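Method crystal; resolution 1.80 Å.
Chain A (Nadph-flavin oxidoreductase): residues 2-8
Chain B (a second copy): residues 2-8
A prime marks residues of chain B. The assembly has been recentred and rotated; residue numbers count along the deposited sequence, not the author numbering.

Chain A 2-8: NNTIETI
Chain B (2-8) NNTIETI

The contact is a small, nearly symmetric crossing of two identical helical N-termini, packed threonine against threonine, with no clear hydrogen bond passing between the two stretches. Asn2 has psi 171° and Asn2′ has psi 169°; in both chains residues 3-8 are helical, and the helix continues beyond residue 8, with phi between -58° and -71° and psi between -29° and -50°. The helix axes approach to 8.8 Å, and their N-to-C directions differ by 104°, so the chains cross steeply and meet over little more than one turn. The register places like against like: the CA atoms of Thr4 and Thr4′ lie 4.4 Å apart, those of Asn3 and Asn3′ 5.9 Å.

Thr4 and Thr4′ are buried and contribute the largest share of the 244 Å² covered on the two sides together. Their CA-to-CB bonds point sideways, and both adopt the m rotamer (chi1 -52° and -56°). OG1 of Thr4′ lies 3.3 Å from CA of Thr4, while the two hydroxyls, Thr4 OG1 and Thr4′ OG1, are 3.9 Å apart. Each hydroxyl also faces the first turn of the partner helix, with Thr4′ OG1 3.5 Å from Asn3 O and Thr4 OG1 3.6 Å from Asn3′ O.

The CA-to-CB bonds of Thr7 and Thr7′, one turn later, point toward the partner stretch, again with m rotamers (chi1 -65° and -60°). Thr4 OG1 approaches Thr7′ OG1 to 3.4 Å, and Thr7 OG1 lies 3.5 Å from Thr4′ OG1. Within its own helix, each Thr7 hydroxyl donates to the carbonyl four residues earlier, Thr7 OG1 to Asn3 O at 2.8 Å and Thr7′ OG1 to Asn3′ O at 3.0 Å. The same carbonyls accept the backbone bonds from Thr7 N and Thr7′ N, both at 3.1 Å.

The CA-to-CB bonds of Asn3 and Asn3′ point toward the partner stretch; Asn3 CB and Asn3′ CB are 4.0 Å apart. Neither side chain is modelled beyond CB, nor are those of Glu6 and Glu6′. In the p rotamer (chi1 56° and 62°, chi2 74° and 70°), Asn2 and Asn2′ each fold the carboxamide oxygen back over the helix start, where Asn2 OD1 accepts from Ile5 N at 3.0 Å and Asn2′ OD1 from Ile5′ N at 3.2 Å. The CA-to-CB bonds of Ile5 and Ile5′ point away from the partner stretch; these residues, like Ile8 and Ile8′, have chi1 m and chi2 t.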

# COMPACT_ATOMS: atom_id res chain seq x y z
N ASN A 2 19.25 5.00 -13.34
CA ASN A 2 19.84 5.12 -12.01
C ASN A 2 19.69 3.83 -11.20
O ASN A 2 18.94 2.94 -11.62
CB ASN A 2 19.27 6.34 -11.24
CG ASN A 2 17.74 6.31 -11.11
OD1 ASN A 2 17.19 5.54 -10.34
ND2 ASN A 2 17.07 7.18 -11.85
N ASN A 3 20.36 3.75 -10.04
CA ASN A 3 20.31 2.55 -9.19
C ASN A 3 18.95 2.25 -8.58
O ASN A 3 18.64 1.08 -8.37
CB ASN A 3 21.39 2.57 -8.09
N THR A 4 18.15 3.30 -8.34
CA THR A 4 16.80 3.17 -7.76
C THR A 4 15.84 2.45 -8.71
O THR A 4 15.13 1.53 -8.29
CB THR A 4 16.19 4.55 -7.36
OG1 THR A 4 17.10 5.27 -6.53
CG2 THR A 4 14.86 4.40 -6.60
N ILE A 5 15.84 2.86 -9.98
CA ILE A 5 14.98 2.26 -10.98
C ILE A 5 15.44 0.83 -11.34
O ILE A 5 14.60 -0.05 -11.49
CB ILE A 5 14.78 3.20 -12.22
CG1 ILE A 5 14.00 4.44 -11.76
CG2 ILE A 5 13.95 2.53 -13.31
CD1 ILE A 5 14.01 5.59 -12.74
N GLU A 6 16.75 0.60 -11.37
CA GLU A 6 17.33 -0.73 -11.67
C GLU A 6 16.94 -1.73 -10.56
O GLU A 6 16.61 -2.88 -10.86
CB GLU A 6 18.86 -0.66 -11.82
N THR A 7 16.88 -1.25 -9.32
CA THR A 7 16.49 -2.05 -8.16
C THR A 7 14.99 -2.41 -8.23
O THR A 7 14.63 -3.58 -8.08
CB THR A 7 16.84 -1.32 -6.83
OG1 THR A 7 18.26 -1.18 -6.73
CG2 THR A 7 16.34 -2.08 -5.62
N ILE A 8 14.15 -1.41 -8.50
CA ILE A 8 12.69 -1.61 -8.63
C ILE A 8 12.35 -2.65 -9.72
O ILE A 8 11.56 -3.57 -9.49
CB ILE A 8 11.93 -0.26 -8.92
CG1 ILE A 8 11.95 0.66 -7.68
CG2 ILE A 8 10.45 -0.54 -9.29
CD1 ILE A 8 11.39 2.07 -7.90
N ASN B 2 23.86 3.63 -0.48
CA ASN B 2 23.54 3.50 -1.90
C ASN B 2 22.47 4.50 -2.32
O ASN B 2 21.82 5.11 -1.48
CB ASN B 2 23.15 2.05 -2.26
CG ASN B 2 21.89 1.55 -1.54
OD1 ASN B 2 20.78 2.00 -1.83
ND2 ASN B 2 22.05 0.57 -0.64
N ASN B 3 22.27 4.63 -3.63
CA ASN B 3 21.31 5.58 -4.19
C ASN B 3 19.81 5.37 -3.90
O ASN B 3 19.10 6.36 -3.72
CB ASN B 3 21.55 5.77 -5.69
N THR B 4 19.34 4.11 -3.82
CA THR B 4 17.92 3.82 -3.54
C THR B 4 17.51 4.29 -2.14
O THR B 4 16.45 4.88 -1.97
CB THR B 4 17.60 2.30 -3.68
OG1 THR B 4 17.98 1.85 -4.98
CG2 THR B 4 16.11 1.99 -3.47
N ILE B 5 18.40 4.07 -1.17
CA ILE B 5 18.18 4.45 0.22
C ILE B 5 18.25 5.97 0.40
O ILE B 5 17.43 6.54 1.14
CB ILE B 5 19.15 3.68 1.16
CG1 ILE B 5 18.77 2.20 1.14
CG2 ILE B 5 19.07 4.18 2.60
CD1 ILE B 5 19.75 1.31 1.82
N GLU B 6 19.15 6.62 -0.34
CA GLU B 6 19.32 8.09 -0.31
C GLU B 6 18.06 8.79 -0.86
O GLU B 6 17.60 9.78 -0.28
CB GLU B 6 20.58 8.51 -1.07
N THR B 7 17.44 8.19 -1.89
CA THR B 7 16.21 8.70 -2.52
C THR B 7 15.00 8.53 -1.57
O THR B 7 14.21 9.47 -1.40
CB THR B 7 15.91 7.98 -3.87
OG1 THR B 7 17.01 8.18 -4.76
CG2 THR B 7 14.62 8.50 -4.52
N ILE B 8 14.89 7.35 -0.95
CA ILE B 8 13.82 7.05 -0.01
C ILE B 8 13.81 8.01 1.18
O ILE B 8 12.77 8.59 1.48
CB ILE B 8 13.90 5.58 0.51
CG1 ILE B 8 13.58 4.59 -0.61
CG2 ILE B 8 12.90 5.36 1.64
CD1 ILE B 8 13.80 3.12 -0.25